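Local coordinates for protein DNA primase (PDB 2AU3) that probably synthesises the short RNA primers that DNA polymerase extends during DNA replication, using an RNA polymerase core joined to a zinc-binding domain, at residues S5-L10 with E81-L86; V290-D295 with P309-A314. All coordinates share one frame; numbering follows the deposited sequence.

Interaction 1: S5-L10 with E81-L86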
loop_
_atom_site.group_PDB
_atom_site.type_symbol
_atom_site.label_atom_id
_atom_site.label_comp_id
_atom_site.label_asym_id
_atom_site.label_seq_id
_atom_site.Cartn_x
_atom_site.Cartn_y
_atom_site.Cartn_z
ATOM N N SER A 5 -18.257 2.467 21.515
ATOM C CA SER A 5 -17.080 2.064 22.307
ATOM C C SER A 5 -16.288 3.218 22.938
ATOM O O SER A 5 -16.039 4.228 22.298
ATOM C CB SER A 5 -16.157 1.137 21.499
ATOM O OG SER A 5 -15.110 1.839 20.847
ATOM N N ASP A 6 -15.884 3.038 24.196
ATOM C CA ASP A 6 -15.169 4.075 24.951
ATOM C C ASP A 6 -13.974 4.623 24.188
ATOM O O ASP A 6 -13.726 5.835 24.184
ATOM C CB ASP A 6 -14.675 3.539 26.294
ATOM C CG ASP A 6 -15.803 3.180 27.238
ATOM O OD1 ASP A 6 -16.963 3.519 26.933
ATOM O OD2 ASP A 6 -15.615 2.552 28.315
ATOM N N ILE A 7 -13.221 3.713 23.567
ATOM C CA ILE A 7 -11.982 4.056 22.903
ATOM C C ILE A 7 -12.211 4.875 21.624
ATOM O O ILE A 7 -11.468 5.807 21.344
ATOM C CB ILE A 7 -11.143 2.773 22.613
ATOM C CG1 ILE A 7 -9.719 3.147 22.240
ATOM C CG2 ILE A 7 -11.787 1.925 21.545
ATOM C CD1 ILE A 7 -8.936 3.644 23.422
ATOM N N ASP A 8 -13.229 4.516 20.852
ATOM C CA ASP A 8 -13.573 5.281 19.666
ATOM C C ASP A 8 -14.070 6.684 20.091
ATOM O O ASP A 8 -13.671 7.702 19.522
ATOM C CB ASP A 8 -14.649 4.529 18.874
ATOM C CG ASP A 8 -15.075 5.256 17.603
ATOM O OD1 ASP A 8 -14.198 5.670 16.791
ATOM O OD2 ASP A 8 -16.282 5.434 17.320
ATOM N N GLU A 9 -14.926 6.715 21.105
ATOM C CA GLU A 9 -15.421 7.972 21.660
ATOM C C GLU A 9 -14.272 8.816 22.209
ATOM O O GLU A 9 -14.235 10.026 22.025
ATOM C CB GLU A 9 -16.474 7.684 22.755
ATOM C CG GLU A 9 -17.783 7.118 22.215
ATOM C CD GLU A 9 -18.460 8.019 21.168
ATOM O OE1 GLU A 9 -18.609 9.258 21.411
ATOM O OE2 GLU A 9 -18.891 7.482 20.118
ATOM N N LEU A 10 -13.312 8.174 22.859
ATOM C CA LEU A 10 -12.133 8.900 23.329
ATOM C C LEU A 10 -11.382 9.491 22.153
ATOM O O LEU A 10 -11.020 10.660 22.171
ATOM C CB LEU A 10 -11.202 7.997 24.139
ATOM C CG LEU A 10 -9.890 8.635 24.596
ATOM C CD1 LEU A 10 -10.125 9.941 25.383
ATOM C CD2 LEU A 10 -9.026 7.653 25.395
ATOM N N GLU A 81 -2.915 1.761 28.295
ATOM C CA GLU A 81 -2.473 2.572 29.432
ATOM C C GLU A 81 -2.489 4.081 29.105
ATOM O O GLU A 81 -2.964 4.899 29.895
ATOM C CB GLU A 81 -1.079 2.128 29.920
ATOM C CG GLU A 81 -1.087 0.844 30.741
ATOM C CD GLU A 81 0.309 0.360 31.143
ATOM O OE1 GLU A 81 1.242 0.370 30.309
ATOM O OE2 GLU A 81 0.474 -0.064 32.313
ATOM N N ALA A 82 -1.954 4.447 27.947
ATOM C CA ALA A 82 -1.968 5.846 27.492
ATOM C C ALA A 82 -3.393 6.314 27.273
ATOM O O ALA A 82 -3.738 7.464 27.591
ATOM C CB ALA A 82 -1.162 6.002 26.192
ATOM N N ALA A 83 -4.212 5.436 26.695
ATOM C CA ALA A 83 -5.635 5.719 26.521
ATOM C C ALA A 83 -6.316 6.085 27.858
ATOM O O ALA A 83 -7.092 7.042 27.930
ATOM C CB ALA A 83 -6.315 4.558 25.863
ATOM N N LEU A 84 -5.993 5.349 28.912
ATOM C CA LEU A 84 -6.607 5.578 30.225
ATOM C C LEU A 84 -6.156 6.908 30.797
ATOM O O LEU A 84 -6.939 7.621 31.403
ATOM C CB LEU A 84 -6.265 4.445 31.210
ATOM C CG LEU A 84 -6.985 4.452 32.584
ATOM C CD1 LEU A 84 -8.485 4.717 32.477
ATOM C CD2 LEU A 84 -6.739 3.154 33.342
ATOM N N GLU A 85 -4.882 7.228 30.613
ATOM C CA GLU A 85 -4.352 8.488 31.103
ATOM C C GLU A 85 -5.023 9.677 30.399
ATOM O O GLU A 85 -5.386 10.667 31.062
ATOM C CB GLU A 85 -2.830 8.528 30.940
ATOM C CG GLU A 85 -2.173 9.792 31.478
ATOM C CD GLU A 85 -2.279 9.933 32.994
ATOM O OE1 GLU A 85 -2.616 8.927 33.690
ATOM O OE2 GLU A 85 -2.016 11.063 33.490
ATOM N N LEU A 86 -5.219 9.566 29.076
ATOM C CA LEU A 86 -5.901 10.617 28.313
ATOM C C LEU A 86 -7.401 10.710 28.634
ATOM O O LEU A 86 -7.976 11.801 28.641
ATOM C CB LEU A 86 -5.697 10.439 26.798
ATOM C CG LEU A 86 -4.297 10.805 26.321
ATOM C CD1 LEU A 86 -4.152 10.637 24.830
ATOM C CD2 LEU A 86 -3.875 12.226 26.782
#
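I7 and L10 both set their first side-chain branch anti to the backbone N, with chi1 -166° for I7 and 176° for L10, which carries I7 CD1 to A83 and the two methyls of L10 to A83 and L86. The contact is a helix-helix packing in the zinc-binding domain of this DnaG primase. Helix 6-13 comes before the strands of the zinc ribbon in the chain and helix 79-90 comes after them. The two short segments run at 60° to each other, with their axes 11.0 Å apart at the closest. That spacing is wide, and side chains reaching out from helix 6-13 bridge it.

A83 is the centre of the meeting. The backbones are nearest here, with the CA atoms of I7 and A83 7.5 Å apart. The CB of I7 does not point straight at the other helix, but the chain bends inward and CD1 touches A83 CB at 3.7 Å. L10, one turn further on, brings CD2 to 4.1 Å from the same A83 CB. The methyl of A83 is thus touched by both branched side chains. The contact is purely apolar between side chains and lies away from the zinc site.

At the start of helix 6-13, S5 is the N-cap. Its OG accepts from D8 N at 3.3 Å, and D8 in turn forms a salt bridge with R12. I68 of helix 67-75 touches both I7 and L86, so helix 67-75 lies against both helices. L94 also packs on A83.

L10 also meets the backbone of helix 79-90. Its CD1 lies 4.3 Å from L86 C, and its CD2 presses close to the carbonyl oxygen, 3.2 Å from A83 O.

Interaction 2: V290-D295 with P309-A314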
loop_
_atom_site.group_PDB
_atom_site.type_symbol
_atom_site.label_atom_id
_atom_site.label_comp_id
_atom_site.label_asym_id
_atom_site.label_seq_id
_atom_site.Cartn_x
_atom_site.Cartn_y
_atom_site.Cartn_z
ATOM N N VAL A 290 -6.125 4.381 -15.687
ATOM C CA VAL A 290 -5.064 3.586 -15.131
ATOM C C VAL A 290 -4.070 3.234 -16.201
ATOM O O VAL A 290 -4.395 2.599 -17.201
ATOM C CB VAL A 290 -5.587 2.314 -14.443
ATOM C CG1 VAL A 290 -4.439 1.343 -14.133
ATOM C CG2 VAL A 290 -6.346 2.694 -13.142
ATOM N N TYR A 291 -2.823 3.594 -15.929
ATOM C CA TYR A 291 -1.692 3.128 -16.699
ATOM C C TYR A 291 -1.140 1.844 -16.087
ATOM O O TYR A 291 -0.927 1.763 -14.885
ATOM C CB TYR A 291 -0.618 4.221 -16.683
ATOM C CG TYR A 291 -1.022 5.412 -17.497
ATOM C CD1 TYR A 291 -2.070 6.233 -17.104
ATOM C CD2 TYR A 291 -0.365 5.703 -18.693
ATOM C CE1 TYR A 291 -2.441 7.345 -17.881
ATOM C CE2 TYR A 291 -0.706 6.779 -19.444
ATOM C CZ TYR A 291 -1.750 7.590 -19.057
ATOM O OH TYR A 291 -2.100 8.640 -19.878
ATOM N N ILE A 292 -0.950 0.823 -16.900
ATOM C CA ILE A 292 -0.488 -0.452 -16.363
ATOM C C ILE A 292 0.960 -0.602 -16.808
ATOM O O ILE A 292 1.285 -0.405 -17.988
ATOM C CB ILE A 292 -1.316 -1.648 -16.874
ATOM C CG1 ILE A 292 -2.801 -1.381 -16.805
ATOM C CG2 ILE A 292 -0.962 -2.952 -16.104
ATOM C CD1 ILE A 292 -3.584 -2.405 -17.596
ATOM N N LEU A 293 1.818 -0.925 -15.850
ATOM C CA LEU A 293 3.241 -0.961 -16.093
ATOM C C LEU A 293 3.815 -2.202 -15.501
ATOM O O LEU A 293 4.257 -2.202 -14.341
ATOM C CB LEU A 293 3.899 0.277 -15.465
ATOM C CG LEU A 293 5.422 0.429 -15.576
ATOM C CD1 LEU A 293 5.881 0.778 -16.987
ATOM C CD2 LEU A 293 5.866 1.485 -14.621
ATOM N N TYR A 294 3.783 -3.284 -16.270
ATOM C CA TYR A 294 4.260 -4.558 -15.794
ATOM C C TYR A 294 5.611 -4.824 -16.478
ATOM O O TYR A 294 6.056 -4.026 -17.306
ATOM C CB TYR A 294 3.232 -5.651 -16.109
ATOM C CG TYR A 294 1.980 -5.671 -15.203
ATOM C CD1 TYR A 294 1.750 -4.680 -14.235
ATOM C CD2 TYR A 294 1.034 -6.687 -15.338
ATOM C CE1 TYR A 294 0.616 -4.721 -13.428
ATOM C CE2 TYR A 294 -0.090 -6.743 -14.528
ATOM C CZ TYR A 294 -0.300 -5.747 -13.591
ATOM O OH TYR A 294 -1.419 -5.823 -12.814
ATOM N N ASP A 295 6.286 -5.899 -16.099
ATOM C CA ASP A 295 7.593 -6.220 -16.681
ATOM C C ASP A 295 7.563 -6.304 -18.215
ATOM O O ASP A 295 6.590 -6.767 -18.810
ATOM C CB ASP A 295 8.122 -7.537 -16.103
ATOM C CG ASP A 295 8.469 -7.439 -14.639
ATOM O OD1 ASP A 295 8.650 -6.304 -14.127
ATOM O OD2 ASP A 295 8.590 -8.463 -13.912
ATOM N N PRO A 309 -9.309 -6.575 -18.707
ATOM C CA PRO A 309 -10.759 -6.755 -18.626
ATOM C C PRO A 309 -11.320 -6.454 -17.227
ATOM O O PRO A 309 -12.449 -6.001 -17.120
ATOM C CB PRO A 309 -10.928 -8.236 -18.957
ATOM C CG PRO A 309 -9.732 -8.523 -19.837
ATOM C CD PRO A 309 -8.639 -7.828 -19.109
ATOM N N LEU A 310 -10.557 -6.734 -16.178
ATOM C CA LEU A 310 -11.040 -6.379 -14.829
ATOM C C LEU A 310 -11.140 -4.866 -14.683
ATOM O O LEU A 310 -12.103 -4.362 -14.098
ATOM C CB LEU A 310 -10.146 -6.941 -13.717
ATOM C CG LEU A 310 -9.634 -8.380 -13.869
ATOM C CD1 LEU A 310 -8.709 -8.685 -12.707
ATOM C CD2 LEU A 310 -10.775 -9.388 -13.947
ATOM N N LEU A 311 -10.161 -4.154 -15.233
ATOM C CA LEU A 311 -10.177 -2.685 -15.196
ATOM C C LEU A 311 -11.321 -2.120 -16.061
ATOM O O LEU A 311 -12.066 -1.226 -15.616
ATOM C CB LEU A 311 -8.806 -2.109 -15.595
ATOM C CG LEU A 311 -7.677 -2.481 -14.610
ATOM C CD1 LEU A 311 -6.342 -2.094 -15.163
ATOM C CD2 LEU A 311 -7.904 -1.795 -13.252
ATOM N N LEU A 312 -11.447 -2.641 -17.285
ATOM C CA LEU A 312 -12.543 -2.241 -18.169
ATOM C C LEU A 312 -13.906 -2.443 -17.502
ATOM O O LEU A 312 -14.727 -1.535 -17.509
ATOM C CB LEU A 312 -12.454 -2.922 -19.546
ATOM C CG LEU A 312 -11.217 -2.575 -20.376
ATOM C CD1 LEU A 312 -11.137 -3.437 -21.650
ATOM C CD2 LEU A 312 -11.162 -1.066 -20.721
ATOM N N SER A 313 -14.122 -3.605 -16.879
ATOM C CA SER A 313 -15.398 -3.910 -16.227
ATOM C C SER A 313 -15.720 -2.910 -15.124
ATOM O O SER A 313 -16.891 -2.580 -14.898
ATOM C CB SER A 313 -15.390 -5.318 -15.633
ATOM O OG SER A 313 -15.079 -6.261 -16.628
ATOM N N ALA A 314 -14.679 -2.438 -14.439
ATOM C CA ALA A 314 -14.855 -1.481 -13.364
ATOM C C ALA A 314 -15.007 -0.072 -13.913
ATOM O O ALA A 314 -15.181 0.858 -13.147
ATOM C CB ALA A 314 -13.694 -1.560 -12.393
#
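On the helical turn that carries L311 toward V290 and I292, the carbonyl oxygen of P309 is gripped twice, both times by S313. The backbone S313 N donates to P309 O at 2.9 Å, as in a regular helix. The hydroxyl S313 OG donates to the same P309 O at 2.7 Å. The two donors come from opposite faces of the carbonyl plane, and the hydroxyl is tilted 27° from that plane. Together they tie up the last turn of helix 298-313.

Inside that turn L311 points at the strand. Its CG lies anti to its own carbonyl carbon, chi1 -64°, and its CD1 does the touching. I292 meets it tip to tip, with I292 CD1 3.7 Å from L311 CD1. V290 crosses L311 at about a right angle, and V290 CG1 is 4.1 Å from L311 CD1. V290 and I292 alternate with Y291, which faces the other side of the sheet. The other branch of I292 is used too: its CG2 sits 3.6 Å above the ring plane of Y294, offset toward the rim.

Strand 289-293 leads to D295, a predicted ligand of both magnesium ions, the catalytic one included. D295 N is hydrogen-bonded to E251, another predicted magnesium ligand.

The contact belongs to the beta-alpha-beta unit 289-293, 298-313, 317-321 of the Toprim fold. V318 of strand 317-321 touches both I292 and L311, M304 and I308 of helix 298-313 touch I292, and helix 277-284 adds L283 on V290 and A280 on L311.

Overall arrangement
Both contacts are buried and apolar across their segments, but they join different elements. Interaction 1 packs helix on helix in the zinc-binding domain, near the N-terminus. Interaction 2 packs a helix on a strand of the mixed Toprim sheet. Their centres are 43 Å apart, on opposite sides of the chain's centre, and they do not touch. The centre of interaction 1 is about 28 Å from the chain centre, against about 17 Å for interaction 2. A small residue receives in interaction 1, while a large one reaches out in interaction 2. The first lies away from the annotated sites. The second includes the strand that leads into the predicted magnesium site.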